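Local coordinates for Blr3880 protein (Bradyrhizobium japonicum, PDB 2OOD), which probably catalyses the zinc-dependent hydrolytic deamination of guanine to xanthine and ammonia, a step in purine breakdown, at residues A[37-42]-A[52-57]; A[64-69]-A[455-460]; A[157-162]-A[393-398]. One frame throughout, in Å; residues are numbered along the deposited sequence.

Contact 1 (A[37-42]-A[52-57])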
loop_
_atom_site.group_PDB
_atom_site.type_symbol
_atom_site.label_atom_id
_atom_site.label_comp_id
_atom_site.label_asym_id
_atom_site.label_seq_id
_atom_site.Cartn_x
_atom_site.Cartn_y
_atom_site.Cartn_z
ATOM N N LEU A 37 22.225 -4.530 -25.726
ATOM C CA LEU A 37 23.534 -4.470 -25.104
ATOM C C LEU A 37 23.912 -3.034 -24.781
ATOM O O LEU A 37 23.791 -2.135 -25.611
ATOM C CB LEU A 37 24.585 -5.083 -26.033
ATOM C CG LEU A 37 26.052 -5.007 -25.597
ATOM C CD1 LEU A 37 26.255 -5.801 -24.318
ATOM C CD2 LEU A 37 26.942 -5.551 -26.704
HETATM N N MSE A 38 24.366 -2.824 -23.555
HETATM C CA MSE A 38 24.773 -1.505 -23.112
HETATM C C MSE A 38 26.263 -1.580 -22.796
HETATM O O MSE A 38 26.696 -2.407 -21.994
HETATM C CB MSE A 38 23.973 -1.110 -21.869
HETATM C CG MSE A 38 24.274 0.275 -21.327
HETATM SE SE MSE A 38 23.076 0.708 -19.805
HETATM C CE MSE A 38 24.221 0.158 -18.293
ATOM N N VAL A 39 27.042 -0.722 -23.446
ATOM C CA VAL A 39 28.483 -0.687 -23.257
ATOM C C VAL A 39 28.846 0.477 -22.345
ATOM O O VAL A 39 28.748 1.642 -22.742
ATOM C CB VAL A 39 29.206 -0.527 -24.617
ATOM C CG1 VAL A 39 30.691 -0.377 -24.407
ATOM C CG2 VAL A 39 28.915 -1.728 -25.501
ATOM N N VAL A 40 29.267 0.161 -21.124
ATOM C CA VAL A 40 29.626 1.187 -20.148
ATOM C C VAL A 40 31.136 1.217 -19.914
ATOM O O VAL A 40 31.742 0.186 -19.630
ATOM C CB VAL A 40 28.940 0.916 -18.792
ATOM C CG1 VAL A 40 28.988 2.154 -17.926
ATOM C CG2 VAL A 40 27.527 0.464 -19.012
ATOM N N THR A 41 31.739 2.396 -20.030
ATOM C CA THR A 41 33.176 2.544 -19.809
ATOM C C THR A 41 33.422 3.466 -18.623
ATOM O O THR A 41 33.130 4.665 -18.686
ATOM C CB THR A 41 33.891 3.139 -21.045
ATOM O OG1 THR A 41 33.870 2.184 -22.115
ATOM C CG2 THR A 41 35.335 3.486 -20.709
ATOM N N ASP A 42 33.966 2.901 -17.549
ATOM C CA ASP A 42 34.234 3.666 -16.336
ATOM C C ASP A 42 32.928 4.230 -15.782
ATOM O O ASP A 42 32.878 5.371 -15.324
ATOM C CB ASP A 42 35.231 4.800 -16.622
ATOM C CG ASP A 42 36.664 4.292 -16.780
ATOM O OD1 ASP A 42 36.840 3.055 -16.896
ATOM O OD2 ASP A 42 37.606 5.123 -16.790
ATOM N N GLU A 52 23.064 -7.683 -31.380
ATOM C CA GLU A 52 23.917 -7.849 -32.555
ATOM C C GLU A 52 24.641 -6.565 -32.960
ATOM O O GLU A 52 25.866 -6.484 -32.885
ATOM C CB GLU A 52 23.097 -8.352 -33.743
ATOM C CG GLU A 52 22.634 -9.793 -33.623
ATOM C CD GLU A 52 23.765 -10.730 -33.208
ATOM O OE1 GLU A 52 24.958 -10.387 -33.459
ATOM O OE2 GLU A 52 23.460 -11.818 -32.641
ATOM N N LYS A 53 23.886 -5.558 -33.380
ATOM C CA LYS A 53 24.486 -4.300 -33.817
ATOM C C LYS A 53 25.525 -3.728 -32.852
ATOM O O LYS A 53 26.561 -3.197 -33.276
ATOM C CB LYS A 53 23.399 -3.250 -34.072
ATOM C CG LYS A 53 23.937 -1.873 -34.440
ATOM C CD LYS A 53 22.786 -0.885 -34.664
ATOM C CE LYS A 53 23.290 0.501 -35.109
ATOM N NZ LYS A 53 24.254 1.137 -34.134
ATOM N N ILE A 54 25.258 -3.835 -31.556
ATOM C CA ILE A 54 26.188 -3.299 -30.575
ATOM C C ILE A 54 27.362 -4.240 -30.328
ATOM O O ILE A 54 28.516 -3.797 -30.255
ATOM C CB ILE A 54 25.472 -3.002 -29.245
ATOM C CG1 ILE A 54 24.296 -2.069 -29.513
ATOM C CG2 ILE A 54 26.429 -2.336 -28.263
ATOM C CD1 ILE A 54 24.726 -0.748 -30.108
ATOM N N ALA A 55 27.070 -5.533 -30.208
ATOM C CA ALA A 55 28.117 -6.526 -29.974
ATOM C C ALA A 55 29.151 -6.437 -31.091
ATOM O O ALA A 55 30.359 -6.515 -30.844
ATOM C CB ALA A 55 27.512 -7.933 -29.917
ATOM N N ALA A 56 28.658 -6.261 -32.317
ATOM C CA ALA A 56 29.494 -6.149 -33.513
ATOM C C ALA A 56 30.366 -4.894 -33.510
ATOM O O ALA A 56 31.537 -4.947 -33.877
ATOM C CB ALA A 56 28.618 -6.158 -34.757
ATOM N N ALA A 57 29.806 -3.760 -33.108
ATOM C CA ALA A 57 30.586 -2.529 -33.089
ATOM C C ALA A 57 31.598 -2.519 -31.944
ATOM O O ALA A 57 32.469 -1.647 -31.885
ATOM C CB ALA A 57 29.663 -1.334 -32.968
#
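Leu37 reaches from its strand to Ile54 and Ala55 on the helix that follows the next strand of the sheet. Its CB starts the contact, 3.9 Å from Ile54 CB. CG comes next and lies 3.8 Å from Ile54 CG2. From there the CD2 branch carries the contact on. It passes 3.6 Å from Ile54 CG2 and ends against the backbone, 3.5 Å from Ala55 N. The methyl of Ala55 flanks the same tip, with Leu37 CD2 and Ala55 CB 4.0 Å apart. CG of Leu37 stands anti to the backbone N (chi1 175°), which directs the CD2 branch at the helix backbone. Two residues on, Val39 CG2 also meets the isoleucine methyl, 3.8 Å from Ile54 CG2. Ile54 thus offers its CG2 methyl to both strand residues, while the CD1 end of its other branch leads away.

Strand 36-41 pairs with strands 5-9 and 45-48 in a mixed four-stranded sheet, and helix 51-57 packs on one side of it. The segment axes approach to 8.1 Å at an angle of 34°. Met38 points away from the helix and packs on Phe48 and Phe398. No hydrogen bond crosses between strand and helix. Between these two segments the contact therefore rests on shape and on the burial of aliphatic carbon, with no polar group to fix their register.

Contact 2 (A[64-69]-A[455-460])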
loop_
_atom_site.group_PDB
_atom_site.type_symbol
_atom_site.label_atom_id
_atom_site.label_comp_id
_atom_site.label_asym_id
_atom_site.label_seq_id
_atom_site.Cartn_x
_atom_site.Cartn_y
_atom_site.Cartn_z
ATOM N N THR A 64 28.200 -9.026 -19.709
ATOM C CA THR A 64 27.576 -9.642 -18.540
ATOM C C THR A 64 26.110 -9.819 -18.921
ATOM O O THR A 64 25.416 -8.846 -19.198
ATOM C CB THR A 64 27.666 -8.722 -17.310
ATOM O OG1 THR A 64 29.044 -8.468 -17.004
ATOM C CG2 THR A 64 26.982 -9.368 -16.112
ATOM N N HIS A 65 25.636 -11.056 -18.945
ATOM C CA HIS A 65 24.255 -11.301 -19.336
ATOM C C HIS A 65 23.282 -11.453 -18.166
ATOM O O HIS A 65 23.243 -12.505 -17.514
ATOM C CB HIS A 65 24.177 -12.554 -20.222
ATOM C CG HIS A 65 22.912 -12.661 -21.023
ATOM N ND1 HIS A 65 22.521 -13.829 -21.642
ATOM C CD2 HIS A 65 21.954 -11.745 -21.312
ATOM C CE1 HIS A 65 21.378 -13.632 -22.276
ATOM N NE2 HIS A 65 21.012 -12.376 -22.092
ATOM N N ILE A 66 22.507 -10.396 -17.904
ATOM C CA ILE A 66 21.495 -10.424 -16.849
ATOM C C ILE A 66 20.318 -11.135 -17.515
ATOM O O ILE A 66 19.602 -10.534 -18.305
ATOM C CB ILE A 66 20.999 -9.012 -16.451
ATOM C CG1 ILE A 66 22.172 -8.045 -16.274
ATOM C CG2 ILE A 66 20.191 -9.099 -15.158
ATOM C CD1 ILE A 66 22.965 -8.275 -15.040
ATOM N N LYS A 67 20.114 -12.406 -17.214
ATOM C CA LYS A 67 19.018 -13.129 -17.847
ATOM C C LYS A 67 17.672 -13.032 -17.124
ATOM O O LYS A 67 17.616 -12.733 -15.935
ATOM C CB LYS A 67 19.405 -14.600 -18.015
ATOM C CG LYS A 67 20.566 -14.825 -18.973
ATOM C CD LYS A 67 20.901 -16.309 -19.083
ATOM C CE LYS A 67 22.029 -16.556 -20.082
ATOM N NZ LYS A 67 22.237 -18.018 -20.355
ATOM N N ASP A 68 16.594 -13.275 -17.866
ATOM C CA ASP A 68 15.230 -13.256 -17.341
ATOM C C ASP A 68 14.838 -12.089 -16.447
ATOM O O ASP A 68 14.148 -12.279 -15.442
ATOM C CB ASP A 68 14.944 -14.552 -16.592
ATOM C CG ASP A 68 15.152 -15.774 -17.458
ATOM O OD1 ASP A 68 14.640 -15.781 -18.602
ATOM O OD2 ASP A 68 15.825 -16.726 -16.997
ATOM N N ARG A 69 15.256 -10.885 -16.810
ATOM C CA ARG A 69 14.917 -9.716 -16.021
ATOM C C ARG A 69 14.558 -8.580 -16.967
ATOM O O ARG A 69 14.748 -8.680 -18.181
ATOM C CB ARG A 69 16.113 -9.291 -15.166
ATOM C CG ARG A 69 16.616 -10.343 -14.201
ATOM C CD ARG A 69 15.679 -10.503 -13.022
ATOM N NE ARG A 69 16.176 -11.456 -12.030
ATOM C CZ ARG A 69 15.844 -12.744 -11.980
ATOM N NH1 ARG A 69 15.003 -13.261 -12.869
ATOM N NH2 ARG A 69 16.347 -13.513 -11.022
ATOM N N GLU A 455 18.723 -6.841 -8.833
ATOM C CA GLU A 455 20.075 -6.308 -8.848
ATOM C C GLU A 455 20.033 -4.797 -8.988
ATOM O O GLU A 455 19.231 -4.266 -9.750
ATOM C CB GLU A 455 20.872 -6.900 -10.014
ATOM C CG GLU A 455 21.071 -8.408 -9.955
ATOM C CD GLU A 455 21.900 -8.935 -11.119
ATOM O OE1 GLU A 455 22.651 -8.135 -11.720
ATOM O OE2 GLU A 455 21.811 -10.149 -11.419
ATOM N N THR A 456 20.891 -4.108 -8.243
ATOM C CA THR A 456 20.966 -2.653 -8.314
ATOM C C THR A 456 22.412 -2.299 -8.655
ATOM O O THR A 456 23.329 -2.688 -7.943
ATOM C CB THR A 456 20.592 -1.986 -6.971
ATOM O OG1 THR A 456 19.278 -2.390 -6.580
ATOM C CG2 THR A 456 20.618 -0.480 -7.110
ATOM N N TRP A 457 22.611 -1.570 -9.748
ATOM C CA TRP A 457 23.948 -1.188 -10.180
ATOM C C TRP A 457 24.152 0.319 -10.102
ATOM O O TRP A 457 23.238 1.089 -10.368
ATOM C CB TRP A 457 24.182 -1.642 -11.626
ATOM C CG TRP A 457 24.137 -3.138 -11.835
ATOM C CD1 TRP A 457 23.099 -3.975 -11.545
ATOM C CD2 TRP A 457 25.172 -3.963 -12.395
ATOM N NE1 TRP A 457 23.421 -5.268 -11.891
ATOM C CE2 TRP A 457 24.686 -5.286 -12.414
ATOM C CE3 TRP A 457 26.459 -3.709 -12.884
ATOM C CZ2 TRP A 457 25.451 -6.355 -12.903
ATOM C CZ3 TRP A 457 27.218 -4.780 -13.373
ATOM C CH2 TRP A 457 26.709 -6.078 -13.377
ATOM N N VAL A 458 25.360 0.728 -9.746
ATOM C CA VAL A 458 25.697 2.138 -9.657
ATOM C C VAL A 458 27.021 2.339 -10.380
ATOM O O VAL A 458 28.045 1.797 -9.963
ATOM C CB VAL A 458 25.870 2.580 -8.202
ATOM C CG1 VAL A 458 26.209 4.050 -8.145
ATOM C CG2 VAL A 458 24.613 2.300 -7.432
HETATM N N MSE A 459 26.998 3.107 -11.465
HETATM C CA MSE A 459 28.207 3.372 -12.239
HETATM C C MSE A 459 28.824 2.097 -12.829
HETATM O O MSE A 459 30.037 1.900 -12.763
HETATM C CB MSE A 459 29.243 4.078 -11.362
HETATM C CG MSE A 459 28.880 5.494 -11.004
HETATM SE SE MSE A 459 28.821 6.656 -12.588
HETATM C CE MSE A 459 30.517 7.594 -12.336
ATOM N N GLY A 460 27.994 1.231 -13.396
ATOM C CA GLY A 460 28.511 0.010 -13.989
ATOM C C GLY A 460 29.041 -1.002 -12.989
ATOM O O GLY A 460 29.623 -2.020 -13.368
#
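Ile66 sends its CD1 methyl into the corner between the Glu455 carboxylate and the Trp457 indole. CD1 lies 3.3 Å from Glu455 OE1 and 3.8 Å from Trp457 CZ2. It approaches the indole obliquely. The CG1 branch of Ile66 stands anti to the carbonyl carbon (chi1 -46°), and this sends CD1 across to the other strand. Thr64 follows with a looser touch, its CG2 4.3 Å from Trp457 CH2.

Glu455 and Trp457 are locked to each other. Trp457 NE1 donates to Glu455 OE1 at 3.0 Å, with a moderately bent N-H...O angle of 148°. The oxygen sits in the plane of the indole and uses its anti lone pair, facing away from OE2. The glutamate chain is extended past CG (chi2 -178°), which brings OE1 up to the indole N-H.

Strands 62-67 and 453-458 run in roughly opposing directions, but their segment axes stay 11.4 Å apart and no hydrogen bond joins them. They meet through side chains, as facing layers do in the small beta-sandwich domain that accompanies the barrel in many amidohydrolases. Ala408 of strand 406-409 touches both Ile66 and Glu455, and Phe406 stacks on the Trp457 ring.

Glu455 OE2 forms a salt bridge with Lys465. With a lysine on one oxygen and an indole N-H on the other, this buried carboxylate is probably kept ionised. Beyond Ile66 the chain turns a corner at Asp68 and Arg69. There Arg69 NH1 donates to Asp68 O at 2.9 Å, from above the carbonyl plane, while its NE forms a salt bridge with Asp454.

Contact 3 (A[157-162]-A[393-398])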
loop_
_atom_site.group_PDB
_atom_site.type_symbol
_atom_site.label_atom_id
_atom_site.label_comp_id
_atom_site.label_asym_id
_atom_site.label_seq_id
_atom_site.Cartn_x
_atom_site.Cartn_y
_atom_site.Cartn_z
ATOM N N ASN A 157 29.913 5.850 -4.570
ATOM C CA ASN A 157 29.899 6.715 -5.743
ATOM C C ASN A 157 28.514 6.859 -6.364
ATOM O O ASN A 157 28.314 6.611 -7.556
ATOM C CB ASN A 157 30.898 6.221 -6.790
ATOM C CG ASN A 157 31.313 7.321 -7.752
ATOM O OD1 ASN A 157 31.228 8.503 -7.417
ATOM N ND2 ASN A 157 31.783 6.940 -8.939
HETATM N N MSE A 158 27.562 7.281 -5.538
HETATM C CA MSE A 158 26.185 7.472 -5.972
HETATM C C MSE A 158 25.885 8.956 -6.100
HETATM O O MSE A 158 26.399 9.763 -5.320
HETATM C CB MSE A 158 25.230 6.875 -4.951
HETATM C CG MSE A 158 25.433 5.409 -4.694
HETATM SE SE MSE A 158 24.295 4.803 -3.223
HETATM C CE MSE A 158 25.418 5.312 -1.717
ATOM N N ARG A 159 25.065 9.322 -7.083
ATOM C CA ARG A 159 24.700 10.720 -7.235
ATOM C C ARG A 159 23.621 10.958 -6.193
ATOM O O ARG A 159 22.639 10.221 -6.125
ATOM C CB ARG A 159 24.162 11.013 -8.633
ATOM C CG ARG A 159 23.796 12.470 -8.818
ATOM C CD ARG A 159 23.681 12.825 -10.278
ATOM N NE ARG A 159 24.981 12.836 -10.946
ATOM C CZ ARG A 159 25.996 13.631 -10.609
ATOM N NH1 ARG A 159 25.872 14.489 -9.601
ATOM N NH2 ARG A 159 27.139 13.575 -11.286
ATOM N N VAL A 160 23.819 11.986 -5.378
ATOM C CA VAL A 160 22.892 12.293 -4.309
ATOM C C VAL A 160 22.765 13.790 -4.065
ATOM O O VAL A 160 23.762 14.510 -4.102
ATOM C CB VAL A 160 23.360 11.620 -2.997
ATOM C CG1 VAL A 160 22.555 12.136 -1.826
ATOM C CG2 VAL A 160 23.219 10.113 -3.108
ATOM N N ILE A 161 21.533 14.246 -3.825
ATOM C CA ILE A 161 21.253 15.653 -3.533
ATOM C C ILE A 161 20.970 15.725 -2.037
ATOM O O ILE A 161 20.109 15.008 -1.539
ATOM C CB ILE A 161 19.970 16.183 -4.235
ATOM C CG1 ILE A 161 19.872 15.680 -5.674
ATOM C CG2 ILE A 161 19.996 17.705 -4.253
ATOM C CD1 ILE A 161 20.799 16.375 -6.618
ATOM N N ALA A 162 21.680 16.583 -1.315
ATOM C CA ALA A 162 21.439 16.709 0.117
ATOM C C ALA A 162 21.969 18.024 0.678
ATOM O O ALA A 162 22.586 18.815 -0.036
ATOM C CB ALA A 162 22.061 15.533 0.852
ATOM N N ASP A 393 20.585 15.431 -17.469
ATOM C CA ASP A 393 21.730 15.438 -18.367
ATOM C C ASP A 393 22.635 14.278 -17.952
ATOM O O ASP A 393 23.334 13.701 -18.782
ATOM C CB ASP A 393 22.480 16.772 -18.286
ATOM C CG ASP A 393 22.932 17.108 -16.877
ATOM O OD1 ASP A 393 22.151 16.868 -15.927
ATOM O OD2 ASP A 393 24.062 17.630 -16.717
ATOM N N LYS A 394 22.589 13.921 -16.669
ATOM C CA LYS A 394 23.389 12.820 -16.140
ATOM C C LYS A 394 22.621 11.494 -15.994
ATOM O O LYS A 394 23.195 10.423 -16.187
ATOM C CB LYS A 394 23.979 13.197 -14.774
ATOM C CG LYS A 394 24.902 14.410 -14.774
ATOM C CD LYS A 394 26.098 14.211 -15.709
ATOM C CE LYS A 394 27.156 15.327 -15.563
ATOM N NZ LYS A 394 27.966 15.227 -14.299
ATOM N N LEU A 395 21.332 11.556 -15.666
ATOM C CA LEU A 395 20.542 10.336 -15.469
ATOM C C LEU A 395 19.187 10.378 -16.157
ATOM O O LEU A 395 18.847 11.360 -16.815
ATOM C CB LEU A 395 20.318 10.113 -13.973
ATOM C CG LEU A 395 21.563 9.918 -13.108
ATOM C CD1 LEU A 395 21.223 10.131 -11.643
ATOM C CD2 LEU A 395 22.124 8.529 -13.357
ATOM N N GLY A 396 18.410 9.308 -16.004
ATOM C CA GLY A 396 17.086 9.292 -16.596
ATOM C C GLY A 396 16.791 8.150 -17.538
ATOM O O GLY A 396 15.688 7.598 -17.533
ATOM N N ASN A 397 17.765 7.810 -18.372
ATOM C CA ASN A 397 17.610 6.716 -19.316
ATOM C C ASN A 397 18.965 6.224 -19.787
ATOM O O ASN A 397 19.999 6.731 -19.372
ATOM C CB ASN A 397 16.736 7.133 -20.509
ATOM C CG ASN A 397 17.276 8.349 -21.258
ATOM O OD1 ASN A 397 18.330 8.891 -20.931
ATOM N ND2 ASN A 397 16.541 8.781 -22.279
ATOM N N PHE A 398 18.950 5.230 -20.662
ATOM C CA PHE A 398 20.169 4.639 -21.166
ATOM C C PHE A 398 20.828 5.346 -22.351
ATOM O O PHE A 398 21.483 4.709 -23.173
ATOM C CB PHE A 398 19.882 3.190 -21.515
ATOM C CG PHE A 398 19.342 2.397 -20.364
ATOM C CD1 PHE A 398 19.971 2.434 -19.119
ATOM C CD2 PHE A 398 18.223 1.588 -20.520
ATOM C CE1 PHE A 398 19.491 1.672 -18.048
ATOM C CE2 PHE A 398 17.738 0.823 -19.452
ATOM C CZ PHE A 398 18.376 0.869 -18.220
#
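Arg159 meets Lys394 and Leu395 near the start of strand 160-166, one of the parallel strands of the amidohydrolase TIM barrel. The aliphatic part of the arginine packs first. Its CD lies 3.9 Å from Leu395 CD1. Further along, NE passes over the root of the lysine, 4.0 Å from Lys394 CB. The two long side chains cross at about a right angle. At the far end Arg159 NH2 and Lys394 NZ come to 3.5 Å, with the amine set obliquely to the guanidinium.

With CG anti to the backbone N (chi1 -179°), Arg159 first runs out toward segment 393-398 and brings CD up to Leu395. A bend at chi3 (-70°) then swings the guanidinium across the lysine chain. The positive charge of the arginine has its mate outside the two segments: NE forms a salt bridge with Glu403 OE1. This carboxylate probably eases the closeness of two cationic groups. Replacing Arg159 by an alanine is likely to leave Glu403 without this salt bridge and to open a gap beside Leu395 CD1.

Segment 393-398 has no regular structure and belongs to the connection from helix 383-388 to strand 406-409. Around the pair, Thr134 of strand 132-138 touches both Arg159 and Leu395, and so does Arg198. The loop is tied down by Lys402, whose NZ is hydrogen-bonded to both Leu395 O and Asn397 OD1.

Contacts 1 and 2 lie in the small beta domain, their centres about 14 Å apart. They share the four-stranded sheet that holds strands 36-41 and 62-67, and helix 51-57 leads directly into strand 62-67. Contact 3 joins the barrel to the connection running back to that domain, and its centre lies about 21 Å from that of contact 1 and about 17 Å from that of contact 2. Contact 1 closes first along the chain. Contact 2 then spans almost the whole barrel sequence, and contact 3 falls within that span. Met38 SE touches Phe398 CD1 at 3.6 Å, and Val458 CG1 reaches Met158 CG at 3.8 Å. The small domain thus packs against the connecting loop and the chain entering a barrel strand, away from the zinc site.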